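Local coordinates for protein lipoteichoic acid primase (Listeria monocytogenes, PDB 4UOP) that is the extracellular catalytic domain of a sulfatase-family enzyme and carries a bound magnesium ion, at residues 84-89 against 318-323; 144-149 against 349-354; 183-188 against 231-236; 379-384 against 388-393. One frame throughout, in Å; residues are numbered along the deposited sequence.

Contact 1: residues 84-89 against 318-323; sequences PTLDGL and PFFLHY
Phe320 points its ring out of strand 319-322 at one side of helix 84-89, where Leu86 and Leu89 receive it. The benzyl group leaves the strand with CG anti to its carbonyl carbon (chi1 -66°), a torsion that sends the ring toward the helix; CZ and CE1 then lie against Leu86 and CD2 beside Leu89. The Phe320 and Leu86 side chains cross at about a right angle: Leu86 CB lies 4.0 Å from Phe320 CZ, and Leu86 CD2 is 4.1 Å from Phe320 CE1. Leu89 uses its stem, with its CB 3.9 Å from Phe320 CD2. The Leu86 carbonyl also looks at the ring, its O 3.4 Å from Phe320 CE2 on an oblique approach; that oxygen takes a weak bond from Leu89 N. Past the ring, Leu86 CD1 touches Pro318 CB at 4.3 Å, so Pro318 adds to the apolar surface beside Phe320. No hydrogen bond joins the two segments. Flexible leucines on the helix and a flat, bulky phenylalanine on the strand suit a buried interface that rests on shape. Strand 319-322 runs between strands 94-100 and 277-283 of the central sheet. Leu86 also packs on Leu261 of helix 246-271, and Leu89 also reaches Phe281 of strand 277-283, so helix 84-89 touches both the sheet and that long helix.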
loop_
_atom_site.group_PDB
_atom_site.type_symbol
_atom_site.label_atom_id
_atom_site.label_comp_id
_atom_site.label_asym_id
_atom_site.label_seq_id
_atom_site.Cartn_x
_atom_site.Cartn_y
_atom_site.Cartn_z
ATOM N N PRO B 84 7.572 -7.052 -32.401
ATOM C CA PRO B 84 7.101 -6.887 -33.777
ATOM C C PRO B 84 5.570 -6.957 -33.952
ATOM O O PRO B 84 5.051 -6.277 -34.818
ATOM C CB PRO B 84 7.800 -8.020 -34.546
ATOM C CG PRO B 84 8.127 -9.034 -33.503
ATOM C CD PRO B 84 8.383 -8.272 -32.238
ATOM N N THR B 85 4.860 -7.746 -33.146
ATOM C CA THR B 85 3.380 -7.778 -33.224
ATOM C C THR B 85 2.816 -6.396 -32.929
ATOM O O THR B 85 1.999 -5.889 -33.699
ATOM C CB THR B 85 2.757 -8.821 -32.267
ATOM O OG1 THR B 85 3.211 -10.122 -32.623
ATOM C CG2 THR B 85 1.221 -8.819 -32.326
ATOM N N LEU B 86 3.240 -5.779 -31.835
ATOM C CA LEU B 86 2.719 -4.451 -31.463
ATOM C C LEU B 86 3.150 -3.408 -32.479
ATOM O O LEU B 86 2.381 -2.542 -32.837
ATOM C CB LEU B 86 3.171 -4.036 -30.059
ATOM C CG LEU B 86 2.682 -4.881 -28.878
ATOM C CD1 LEU B 86 3.065 -4.213 -27.550
ATOM C CD2 LEU B 86 1.193 -5.144 -28.946
ATOM N N ASP B 87 4.379 -3.510 -32.965
ATOM C CA ASP B 87 4.880 -2.554 -33.956
ATOM C C ASP B 87 4.042 -2.611 -35.232
ATOM O O ASP B 87 3.698 -1.578 -35.781
ATOM C CB ASP B 87 6.349 -2.809 -34.276
ATOM C CG ASP B 87 7.248 -2.776 -33.037
ATOM O OD1 ASP B 87 6.826 -2.290 -31.953
ATOM O OD2 ASP B 87 8.396 -3.245 -33.151
ATOM N N GLY B 88 3.702 -3.821 -35.676
ATOM C CA GLY B 88 2.868 -4.041 -36.856
ATOM C C GLY B 88 1.451 -3.509 -36.693
ATOM O O GLY B 88 0.856 -3.024 -37.653
ATOM N N LEU B 89 0.904 -3.585 -35.482
ATOM C CA LEU B 89 -0.455 -3.065 -35.224
ATOM C C LEU B 89 -0.583 -1.553 -35.360
ATOM O O LEU B 89 -1.691 -1.053 -35.566
ATOM C CB LEU B 89 -0.923 -3.440 -33.819
ATOM C CG LEU B 89 -1.298 -4.893 -33.572
ATOM C CD1 LEU B 89 -1.532 -5.085 -32.081
ATOM C CD2 LEU B 89 -2.517 -5.297 -34.377
ATOM N N PRO B 318 1.677 0.325 -23.163
ATOM C CA PRO B 318 1.117 0.324 -24.512
ATOM C C PRO B 318 -0.411 0.216 -24.499
ATOM O O PRO B 318 -0.989 -0.358 -23.567
ATOM C CB PRO B 318 1.755 -0.897 -25.160
ATOM C CG PRO B 318 2.082 -1.805 -24.001
ATOM C CD PRO B 318 2.460 -0.894 -22.884
ATOM N N PHE B 319 -1.029 0.783 -25.528
ATOM C CA PHE B 319 -2.470 0.769 -25.713
ATOM C C PHE B 319 -2.784 0.749 -27.197
ATOM O O PHE B 319 -2.347 1.636 -27.937
ATOM C CB PHE B 319 -3.119 1.986 -25.063
ATOM C CG PHE B 319 -4.609 2.049 -25.250
ATOM C CD1 PHE B 319 -5.455 1.314 -24.441
ATOM C CD2 PHE B 319 -5.162 2.806 -26.272
ATOM C CE1 PHE B 319 -6.829 1.357 -24.625
ATOM C CE2 PHE B 319 -6.528 2.842 -26.466
ATOM C CZ PHE B 319 -7.366 2.116 -25.649
ATOM N N PHE B 320 -3.513 -0.271 -27.625
ATOM C CA PHE B 320 -3.882 -0.460 -29.025
ATOM C C PHE B 320 -5.348 -0.812 -29.094
ATOM O O PHE B 320 -5.842 -1.637 -28.312
ATOM C CB PHE B 320 -3.054 -1.587 -29.666
ATOM C CG PHE B 320 -1.595 -1.279 -29.782
ATOM C CD1 PHE B 320 -0.756 -1.421 -28.693
ATOM C CD2 PHE B 320 -1.052 -0.835 -30.984
ATOM C CE1 PHE B 320 0.594 -1.111 -28.795
ATOM C CE2 PHE B 320 0.294 -0.548 -31.097
ATOM C CZ PHE B 320 1.115 -0.661 -29.994
ATOM N N LEU B 321 -6.052 -0.201 -30.039
ATOM C CA LEU B 321 -7.454 -0.455 -30.229
ATOM C C LEU B 321 -7.758 -0.708 -31.692
ATOM O O LEU B 321 -7.378 0.078 -32.569
ATOM C CB LEU B 321 -8.290 0.718 -29.712
ATOM C CG LEU B 321 -9.799 0.429 -29.841
ATOM C CD1 LEU B 321 -10.546 0.600 -28.524
ATOM C CD2 LEU B 321 -10.382 1.314 -30.921
ATOM N N HIS B 322 -8.447 -1.814 -31.935
ATOM C CA HIS B 322 -8.903 -2.202 -33.264
ATOM C C HIS B 322 -10.420 -2.287 -33.250
ATOM O O HIS B 322 -11.012 -2.734 -32.264
ATOM C CB HIS B 322 -8.306 -3.561 -33.640
ATOM C CG HIS B 322 -9.144 -4.366 -34.595
ATOM N ND1 HIS B 322 -9.064 -4.213 -35.964
ATOM C CD2 HIS B 322 -10.071 -5.328 -34.379
ATOM C CE1 HIS B 322 -9.920 -5.032 -36.548
ATOM N NE2 HIS B 322 -10.544 -5.721 -35.608
ATOM N N TYR B 323 -11.051 -1.848 -34.334
ATOM C CA TYR B 323 -12.445 -2.216 -34.572
ATOM C C TYR B 323 -12.684 -2.363 -36.059
ATOM O O TYR B 323 -12.003 -1.707 -36.860
ATOM C CB TYR B 323 -13.430 -1.238 -33.911
ATOM C CG TYR B 323 -13.428 0.175 -34.442
ATOM C CD1 TYR B 323 -14.214 0.538 -35.536
ATOM C CD2 TYR B 323 -12.679 1.166 -33.822
ATOM C CE1 TYR B 323 -14.226 1.851 -36.010
ATOM C CE2 TYR B 323 -12.681 2.471 -34.286
ATOM C CZ TYR B 323 -13.460 2.813 -35.371
ATOM O OH TYR B 323 -13.437 4.118 -35.818
#

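Contact 2: residues 144-149 against 349-354; sequences GKNDYK and LGIKTG
With chi1 at -73°, Asn146 swings its amide toward Ile351, whose CG1 likewise lies anti to the carbonyl carbon (chi1 -69°) and whose extended chi2 of 170° sends CD1 out to meet it. The two side chains arrive from opposite directions: Ile351 CD1 sits 4.0 Å from Asn146 CB, and Ile351 CG2 is 3.9 Å from Asn146 ND2, so the branches of the isoleucine meet the CB stem and the amide group of Asn146. The polar work of that amide is done elsewhere, ND2 bonding to Leu142 O in helix 139-144. Tyr148 brings its ring obliquely near the same CD1 and sets its hydroxyl against Leu349, with OH 3.6 Å from Leu349 CD2. Gly350 is the first residue to leave helical angles after helix 341-348, with the positive phi of a Schellman motif, a conformation easiest for glycine. Water 1 lies in the Tyr148 ring plane, giving one proton to Tyr148 OH (2.8 Å) and another to Leu349 O (2.9 Å). Tyr148 OH is bonded to Lys58 O as well. The hydroxyl is therefore held by two hydrogen bonds amid apolar side chains, which suits a tyrosine here: its ring serves the apolar packing while its oxygen ties the neighbouring helix end through a shared water.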
loop_
_atom_site.group_PDB
_atom_site.type_symbol
_atom_site.label_atom_id
_atom_site.label_comp_id
_atom_site.label_asym_id
_atom_site.label_seq_id
_atom_site.Cartn_x
_atom_site.Cartn_y
_atom_site.Cartn_z
ATOM N N GLY B 144 -23.417 -7.557 -20.153
ATOM C CA GLY B 144 -24.340 -8.647 -19.918
ATOM C C GLY B 144 -25.807 -8.241 -20.069
ATOM O O GLY B 144 -26.640 -9.085 -20.380
ATOM N N LYS B 145 -26.102 -6.963 -19.856
ATOM C CA LYS B 145 -27.447 -6.413 -20.095
ATOM C C LYS B 145 -27.679 -6.008 -21.549
ATOM O O LYS B 145 -28.770 -5.562 -21.913
ATOM C CB LYS B 145 -27.694 -5.201 -19.186
ATOM C CG LYS B 145 -27.728 -5.529 -17.704
ATOM C CD LYS B 145 -28.768 -6.593 -17.401
ATOM C CE LYS B 145 -28.914 -6.852 -15.914
ATOM N NZ LYS B 145 -30.071 -7.753 -15.652
ATOM N N ASN B 146 -26.650 -6.169 -22.372
ATOM C CA ASN B 146 -26.730 -5.893 -23.790
ATOM C C ASN B 146 -26.403 -7.114 -24.631
ATOM O O ASN B 146 -25.845 -6.994 -25.717
ATOM C CB ASN B 146 -25.806 -4.725 -24.108
ATOM C CG ASN B 146 -26.358 -3.399 -23.603
ATOM O OD1 ASN B 146 -27.070 -2.726 -24.334
ATOM N ND2 ASN B 146 -26.043 -3.023 -22.363
ATOM N N ASP B 147 -26.767 -8.283 -24.115
ATOM C CA ASP B 147 -26.715 -9.544 -24.843
ATOM C C ASP B 147 -25.304 -10.053 -25.100
ATOM O O ASP B 147 -25.097 -10.803 -26.055
ATOM C CB ASP B 147 -27.473 -9.454 -26.180
ATOM C CG ASP B 147 -28.924 -9.058 -25.996
ATOM O OD1 ASP B 147 -29.727 -9.944 -25.650
ATOM O OD2 ASP B 147 -29.244 -7.864 -26.172
ATOM N N TYR B 148 -24.354 -9.658 -24.254
ATOM C CA TYR B 148 -23.018 -10.254 -24.269
ATOM C C TYR B 148 -22.930 -11.309 -23.171
ATOM O O TYR B 148 -23.385 -11.081 -22.052
ATOM C CB TYR B 148 -21.923 -9.204 -24.029
ATOM C CG TYR B 148 -21.704 -8.238 -25.181
ATOM C CD1 TYR B 148 -22.605 -7.226 -25.454
ATOM C CD2 TYR B 148 -20.593 -8.346 -25.999
ATOM C CE1 TYR B 148 -22.420 -6.352 -26.529
ATOM C CE2 TYR B 148 -20.385 -7.475 -27.058
ATOM C CZ TYR B 148 -21.306 -6.481 -27.326
ATOM O OH TYR B 148 -21.118 -5.624 -28.386
ATOM N N LYS B 149 -22.347 -12.457 -23.499
ATOM C CA LYS B 149 -21.836 -13.386 -22.500
ATOM C C LYS B 149 -20.406 -12.941 -22.208
ATOM O O LYS B 149 -19.689 -12.554 -23.122
ATOM C CB LYS B 149 -21.834 -14.820 -23.025
ATOM C CG LYS B 149 -23.225 -15.420 -23.197
ATOM C CD LYS B 149 -23.911 -15.606 -21.866
ATOM C CE LYS B 149 -25.239 -16.333 -22.012
ATOM N NZ LYS B 149 -25.843 -16.522 -20.668
ATOM N N LEU B 349 -19.090 0.552 -28.892
ATOM C CA LEU B 349 -20.088 -0.507 -28.962
ATOM C C LEU B 349 -21.525 0.041 -29.030
ATOM O O LEU B 349 -22.457 -0.732 -29.144
ATOM C CB LEU B 349 -19.937 -1.450 -27.771
ATOM C CG LEU B 349 -18.649 -2.300 -27.756
ATOM C CD1 LEU B 349 -18.566 -3.105 -26.467
ATOM C CD2 LEU B 349 -18.550 -3.209 -28.958
ATOM N N GLY B 350 -21.680 1.364 -28.947
ATOM C CA GLY B 350 -22.996 2.007 -29.027
ATOM C C GLY B 350 -23.857 1.758 -27.817
ATOM O O GLY B 350 -25.069 1.615 -27.938
ATOM N N ILE B 351 -23.232 1.645 -26.650
ATOM C CA ILE B 351 -23.942 1.343 -25.437
ATOM C C ILE B 351 -23.988 2.586 -24.553
ATOM O O ILE B 351 -22.970 3.182 -24.242
ATOM C CB ILE B 351 -23.304 0.146 -24.711
ATOM C CG1 ILE B 351 -23.556 -1.127 -25.528
ATOM C CG2 ILE B 351 -23.854 0.009 -23.296
ATOM C CD1 ILE B 351 -22.786 -2.344 -25.069
ATOM N N LYS B 352 -25.196 2.979 -24.165
ATOM C CA LYS B 352 -25.382 4.093 -23.259
ATOM C C LYS B 352 -25.152 3.620 -21.843
ATOM O O LYS B 352 -25.666 2.582 -21.432
ATOM C CB LYS B 352 -26.788 4.689 -23.382
ATOM C CG LYS B 352 -26.961 5.599 -24.587
ATOM C CD LYS B 352 -26.097 6.851 -24.488
ATOM C CE LYS B 352 -26.680 8.020 -25.276
ATOM N NZ LYS B 352 -26.326 7.978 -26.725
ATOM N N THR B 353 -24.386 4.398 -21.100
ATOM C CA THR B 353 -24.034 4.053 -19.727
ATOM C C THR B 353 -25.015 4.616 -18.693
ATOM O O THR B 353 -24.992 4.221 -17.529
ATOM C CB THR B 353 -22.618 4.541 -19.421
ATOM O OG1 THR B 353 -22.551 5.955 -19.627
ATOM C CG2 THR B 353 -21.611 3.842 -20.359
ATOM N N GLY B 354 -25.864 5.546 -19.121
ATOM C CA GLY B 354 -26.928 6.083 -18.273
ATOM C C GLY B 354 -26.466 6.679 -16.956
ATOM O O GLY B 354 -25.664 7.608 -16.938
HETATM O O HOH W 1 -22.801 -3.585 -29.187
#

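Contact 3: residues 183-188 against 231-236; sequences DEDVIG and KDKQEI
A water-assisted salt bridge between Asp185 and Lys233 joins two surface loops. Asp185 immediately precedes the short strand 186-187, which pairs with strand 190-191 in a small hairpin ahead of helix 193-209; Lys233 closes the 3-10 turn 231-233 on the way from strand 214-219 to helix 246-271. The side chains come from opposite directions and meet through their charged ends, Asp185 OD1 lying 3.3 Å from Lys233 NZ. The second carboxylate oxygen is farther from the amine, and water 2 spans that side: it donates to Asp185 OD2 at 2.7 Å and accepts from Lys233 NZ at 2.9 Å. On the aspartate, chi1 of -165° places CG opposite the backbone N, aiming the carboxylate toward Lys233. Lys233 meets it through a chain folded at chi2 (-69°) and again at chi4 (48°), so its reach is shortened and its amine turned to both carboxylate and water. Asp185 OD2 is held by Ser192 OG too, and the backbones of Asp185 and Ser192 are bonded, which helps hold the carboxylate in its own hairpin. A short acid held in this way and a long, adaptable base suit the contact. Direct contact is ionic without a hydrogen bond, both residues are partly exposed to solvent, and the attraction is therefore probably modest, partly relayed by the water.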
loop_
_atom_site.group_PDB
_atom_site.type_symbol
_atom_site.label_atom_id
_atom_site.label_comp_id
_atom_site.label_asym_id
_atom_site.label_seq_id
_atom_site.Cartn_x
_atom_site.Cartn_y
_atom_site.Cartn_z
ATOM N N ASP B 183 -1.709 -28.268 -16.674
ATOM C CA ASP B 183 -0.347 -27.963 -16.223
ATOM C C ASP B 183 0.705 -28.256 -17.295
ATOM O O ASP B 183 1.881 -28.443 -16.988
ATOM C CB ASP B 183 -0.051 -28.747 -14.940
ATOM C CG ASP B 183 -0.778 -28.176 -13.733
ATOM O OD1 ASP B 183 -0.515 -27.001 -13.383
ATOM O OD2 ASP B 183 -1.607 -28.904 -13.140
ATOM N N GLU B 184 0.282 -28.269 -18.553
ATOM C CA GLU B 184 1.211 -28.369 -19.677
ATOM C C GLU B 184 1.896 -27.018 -19.906
ATOM O O GLU B 184 1.299 -25.957 -19.651
ATOM C CB GLU B 184 0.476 -28.801 -20.956
ATOM C CG GLU B 184 -0.454 -27.735 -21.556
ATOM C CD GLU B 184 -1.013 -28.111 -22.919
ATOM O OE1 GLU B 184 -0.435 -29.001 -23.593
ATOM O OE2 GLU B 184 -2.034 -27.514 -23.316
ATOM N N ASP B 185 3.150 -27.076 -20.364
ATOM C CA ASP B 185 3.902 -25.913 -20.843
ATOM C C ASP B 185 3.865 -24.741 -19.866
ATOM O O ASP B 185 3.501 -23.611 -20.223
ATOM C CB ASP B 185 3.386 -25.492 -22.230
ATOM C CG ASP B 185 4.339 -24.537 -22.965
ATOM O OD1 ASP B 185 5.571 -24.597 -22.758
ATOM O OD2 ASP B 185 3.846 -23.726 -23.768
ATOM N N VAL B 186 4.249 -25.028 -18.630
ATOM C CA VAL B 186 4.354 -24.018 -17.595
ATOM C C VAL B 186 5.566 -23.117 -17.868
ATOM O O VAL B 186 6.660 -23.594 -18.196
ATOM C CB VAL B 186 4.456 -24.659 -16.191
ATOM C CG1 VAL B 186 4.780 -23.615 -15.134
ATOM C CG2 VAL B 186 3.160 -25.385 -15.849
ATOM N N ILE B 187 5.344 -21.812 -17.766
ATOM C CA ILE B 187 6.414 -20.816 -17.833
ATOM C C ILE B 187 6.227 -19.954 -16.594
ATOM O O ILE B 187 5.150 -19.386 -16.379
ATOM C CB ILE B 187 6.343 -19.965 -19.117
ATOM C CG1 ILE B 187 6.686 -20.836 -20.324
ATOM C CG2 ILE B 187 7.280 -18.762 -19.033
ATOM C CD1 ILE B 187 6.660 -20.112 -21.657
ATOM N N GLY B 188 7.265 -19.877 -15.767
ATOM C CA GLY B 188 7.122 -19.292 -14.445
ATOM C C GLY B 188 6.310 -20.224 -13.562
ATOM O O GLY B 188 6.715 -21.363 -13.332
ATOM N N LYS B 231 14.798 -22.098 -22.268
ATOM C CA LYS B 231 15.862 -21.795 -23.220
ATOM C C LYS B 231 15.453 -21.954 -24.674
ATOM O O LYS B 231 15.825 -21.135 -25.512
ATOM C CB LYS B 231 17.109 -22.640 -22.915
ATOM C CG LYS B 231 17.984 -21.995 -21.855
ATOM C CD LYS B 231 19.196 -22.842 -21.487
ATOM C CE LYS B 231 20.388 -21.960 -21.131
ATOM N NZ LYS B 231 20.054 -20.837 -20.217
ATOM N N ASP B 232 14.672 -22.984 -24.983
ATOM C CA ASP B 232 14.276 -23.240 -26.369
ATOM C C ASP B 232 13.254 -22.220 -26.887
ATOM O O ASP B 232 12.992 -22.172 -28.084
ATOM C CB ASP B 232 13.735 -24.671 -26.548
ATOM C CG ASP B 232 12.381 -24.889 -25.866
ATOM O OD1 ASP B 232 12.310 -24.792 -24.613
ATOM O OD2 ASP B 232 11.391 -25.183 -26.581
ATOM N N LYS B 233 12.685 -21.424 -25.983
ATOM C CA LYS B 233 11.710 -20.380 -26.344
ATOM C C LYS B 233 12.330 -18.968 -26.388
ATOM O O LYS B 233 11.634 -18.002 -26.702
ATOM C CB LYS B 233 10.550 -20.394 -25.346
ATOM C CG LYS B 233 9.764 -21.701 -25.286
ATOM C CD LYS B 233 8.949 -21.951 -26.544
ATOM C CE LYS B 233 8.185 -23.276 -26.505
ATOM N NZ LYS B 233 7.439 -23.471 -25.229
ATOM N N GLN B 234 13.615 -18.847 -26.056
ATOM C CA GLN B 234 14.330 -17.567 -26.123
ATOM C C GLN B 234 14.834 -17.332 -27.538
ATOM O O GLN B 234 15.657 -18.093 -28.053
ATOM C CB GLN B 234 15.496 -17.544 -25.146
ATOM C CG GLN B 234 15.060 -17.603 -23.692
ATOM C CD GLN B 234 16.222 -17.600 -22.732
ATOM O OE1 GLN B 234 17.307 -17.110 -23.053
ATOM N NE2 GLN B 234 16.010 -18.147 -21.550
ATOM N N GLU B 235 14.334 -16.283 -28.178
ATOM C CA GLU B 235 14.629 -16.054 -29.589
ATOM C C GLU B 235 15.491 -14.835 -29.862
ATOM O O GLU B 235 15.886 -14.607 -31.006
ATOM C CB GLU B 235 13.322 -15.966 -30.383
ATOM C CG GLU B 235 12.612 -17.302 -30.511
ATOM C CD GLU B 235 11.346 -17.226 -31.344
ATOM O OE1 GLU B 235 11.070 -16.169 -31.955
ATOM O OE2 GLU B 235 10.617 -18.242 -31.382
ATOM N N ILE B 236 15.788 -14.053 -28.834
ATOM C CA ILE B 236 16.659 -12.896 -28.985
ATOM C C ILE B 236 18.088 -13.291 -28.616
ATOM O O ILE B 236 18.332 -13.789 -27.519
ATOM C CB ILE B 236 16.185 -11.730 -28.089
ATOM C CG1 ILE B 236 14.713 -11.395 -28.373
ATOM C CG2 ILE B 236 17.059 -10.498 -28.276
ATOM C CD1 ILE B 236 14.408 -11.048 -29.814
HETATM O O HOH W 2 5.011 -21.820 -25.348
#

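Contact 4: residues 379-384 against 388-393; sequences EGSYFT and MYQPDE
Tyr382 and Tyr389 are matched across the strands as a hydrogen-bonded antiparallel pair: Tyr382 N gives to Tyr389 O at 3.1 Å, and Tyr389 N returns a straighter bond (165°) to Tyr382 O at 3.0 Å. Their side chains share one face of the sheet. Tyr389 CB stands over the Tyr382 ring, 3.9 Å from its centroid, in a CH-pi contact; Tyr382 presents that face by holding CG between the backbone N and carbonyl carbon (chi1 63°). On the other face, the non-hydrogen-bonded pair Phe383 and Met388 lie side by side. Met388 CB meets the ring edge 3.6 Å from Phe383 CD1, and the sulfur follows at the same edge as a Met-aromatic contact. At the strand ends Pro391 CD packs 3.4 Å from Ser381 OG, while Gly380 O, buried and with no hydrogen-bond partner, abuts the Tyr389 ring edge. Gly380 has a phi of 100°, where a side chain would crowd the preceding carbonyl.

Further out, Tyr382 OH bonds to Tyr387 OH and Val414 O, Tyr389 OH to Phe395 O and Ser381 OG to Pro378 O, so each polar tip is tied beyond the aromatic packing. Helix 412-433 covers the tyrosine face; Phe383 stacks on Phe100. Together the strands form a beta hairpin within a five-stranded antiparallel meander, consistent with the small C-terminal sheet of sulfatase-like folds.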
loop_
_atom_site.group_PDB
_atom_site.type_symbol
_atom_site.label_atom_id
_atom_site.label_comp_id
_atom_site.label_asym_id
_atom_site.label_seq_id
_atom_site.Cartn_x
_atom_site.Cartn_y
_atom_site.Cartn_z
ATOM N N GLU B 379 -1.368 11.964 -3.301
ATOM C CA GLU B 379 -2.718 12.263 -3.772
ATOM C C GLU B 379 -2.732 13.665 -4.366
ATOM O O GLU B 379 -2.192 14.598 -3.771
ATOM C CB GLU B 379 -3.730 12.198 -2.617
ATOM C CG GLU B 379 -3.714 10.898 -1.811
ATOM C CD GLU B 379 -4.802 9.920 -2.197
ATOM O OE1 GLU B 379 -5.965 10.351 -2.352
ATOM O OE2 GLU B 379 -4.504 8.708 -2.320
ATOM N N GLY B 380 -3.368 13.812 -5.525
ATOM C CA GLY B 380 -3.389 15.078 -6.246
ATOM C C GLY B 380 -2.376 15.120 -7.381
ATOM O O GLY B 380 -2.368 16.065 -8.165
ATOM N N SER B 381 -1.492 14.120 -7.440
ATOM C CA SER B 381 -0.611 13.963 -8.575
ATOM C C SER B 381 -1.418 13.581 -9.804
ATOM O O SER B 381 -2.376 12.814 -9.694
ATOM C CB SER B 381 0.396 12.843 -8.318
ATOM O OG SER B 381 1.236 13.120 -7.232
ATOM N N TYR B 382 -1.014 14.075 -10.976
ATOM C CA TYR B 382 -1.688 13.714 -12.228
ATOM C C TYR B 382 -0.817 13.926 -13.466
ATOM O O TYR B 382 0.137 14.725 -13.449
ATOM C CB TYR B 382 -3.005 14.486 -12.379
ATOM C CG TYR B 382 -2.822 15.970 -12.464
ATOM C CD1 TYR B 382 -2.554 16.580 -13.671
ATOM C CD2 TYR B 382 -2.906 16.775 -11.325
ATOM C CE1 TYR B 382 -2.372 17.946 -13.761
ATOM C CE2 TYR B 382 -2.719 18.147 -11.406
ATOM C CZ TYR B 382 -2.464 18.724 -12.628
ATOM O OH TYR B 382 -2.271 20.078 -12.741
ATOM N N PHE B 383 -1.177 13.225 -14.536
ATOM C CA PHE B 383 -0.543 13.366 -15.848
ATOM C C PHE B 383 -1.511 13.980 -16.853
ATOM O O PHE B 383 -2.645 13.537 -16.939
ATOM C CB PHE B 383 -0.150 12.008 -16.422
ATOM C CG PHE B 383 0.738 11.185 -15.542
ATOM C CD1 PHE B 383 1.897 11.706 -15.015
ATOM C CD2 PHE B 383 0.444 9.850 -15.307
ATOM C CE1 PHE B 383 2.735 10.921 -14.228
ATOM C CE2 PHE B 383 1.272 9.059 -14.534
ATOM C CZ PHE B 383 2.419 9.596 -13.985
ATOM N N THR B 384 -1.063 14.977 -17.623
ATOM C CA THR B 384 -1.848 15.499 -18.749
ATOM C C THR B 384 -1.180 15.108 -20.060
ATOM O O THR B 384 -0.222 14.333 -20.052
ATOM C CB THR B 384 -2.035 17.031 -18.683
ATOM O OG1 THR B 384 -0.857 17.688 -19.156
ATOM C CG2 THR B 384 -2.360 17.480 -17.282
ATOM N N MET B 388 3.239 16.763 -16.083
ATOM C CA MET B 388 2.845 16.074 -14.865
ATOM C C MET B 388 2.947 17.022 -13.680
ATOM O O MET B 388 3.807 17.902 -13.655
ATOM C CB MET B 388 3.696 14.819 -14.616
ATOM C CG MET B 388 5.156 14.989 -14.262
ATOM S SD MET B 388 5.783 13.515 -13.392
ATOM C CE MET B 388 5.135 13.758 -11.761
ATOM N N TYR B 389 2.030 16.876 -12.735
ATOM C CA TYR B 389 2.092 17.612 -11.491
ATOM C C TYR B 389 2.209 16.650 -10.318
ATOM O O TYR B 389 1.555 15.614 -10.293
ATOM C CB TYR B 389 0.868 18.514 -11.293
ATOM C CG TYR B 389 0.918 19.132 -9.934
ATOM C CD1 TYR B 389 1.786 20.175 -9.670
ATOM C CD2 TYR B 389 0.167 18.616 -8.886
ATOM C CE1 TYR B 389 1.877 20.729 -8.407
ATOM C CE2 TYR B 389 0.250 19.163 -7.612
ATOM C CZ TYR B 389 1.110 20.220 -7.382
ATOM O OH TYR B 389 1.224 20.763 -6.121
ATOM N N GLN B 390 3.048 17.009 -9.349
ATOM C CA GLN B 390 3.176 16.249 -8.107
ATOM C C GLN B 390 3.272 17.223 -6.932
ATOM O O GLN B 390 4.138 18.095 -6.925
ATOM C CB GLN B 390 4.424 15.373 -8.168
ATOM C CG GLN B 390 4.581 14.393 -7.021
ATOM C CD GLN B 390 5.868 13.581 -7.111
ATOM O OE1 GLN B 390 6.490 13.262 -6.088
ATOM N NE2 GLN B 390 6.278 13.254 -8.328
ATOM N N PRO B 391 2.377 17.090 -5.943
ATOM C CA PRO B 391 2.496 17.962 -4.771
ATOM C C PRO B 391 3.601 17.509 -3.844
ATOM O O PRO B 391 4.168 16.417 -4.026
ATOM C CB PRO B 391 1.139 17.810 -4.093
ATOM C CG PRO B 391 0.718 16.421 -4.438
ATOM C CD PRO B 391 1.227 16.180 -5.835
ATOM N N ASP B 392 3.920 18.356 -2.871
ATOM C CA ASP B 392 4.855 17.996 -1.811
ATOM C C ASP B 392 4.125 18.203 -0.468
ATOM O O ASP B 392 3.132 17.522 -0.214
ATOM C CB ASP B 392 6.153 18.807 -1.943
ATOM C CG ASP B 392 7.303 18.203 -1.158
ATOM O OD1 ASP B 392 7.063 17.282 -0.347
ATOM O OD2 ASP B 392 8.453 18.643 -1.359
ATOM N N GLU B 393 4.574 19.134 0.374
ATOM C CA GLU B 393 3.887 19.406 1.646
ATOM C C GLU B 393 2.539 20.060 1.388
ATOM O O GLU B 393 1.621 19.945 2.188
ATOM C CB GLU B 393 4.718 20.337 2.545
ATOM C CG GLU B 393 6.163 19.911 2.761
ATOM C CD GLU B 393 7.152 20.645 1.870
ATOM O OE1 GLU B 393 7.051 21.888 1.752
ATOM O OE2 GLU B 393 8.046 19.981 1.299
#

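In the fold
Contact 1 lies near the metal of the domain: the Pro318 side chain is about 12 Å from the magnesium ion, which is held by Glu66, Thr108, Asp284 and His285. Strand 277-283, the neighbour of strand 319-322, leads directly to Asp284. Contacts 1 and 2 have centres about 25 Å apart; their segments alternate along the chain, though the contacts do not touch, with nearest atoms about 7 Å apart. Contact 3 falls in sequence between the partners of both, yet it lies at the surface, about 23 Å from contact 1 and about 38 Å from contact 2 between centres. Contact 4 follows in series, its centre about 41 Å from that of contact 3 across the chain's middle.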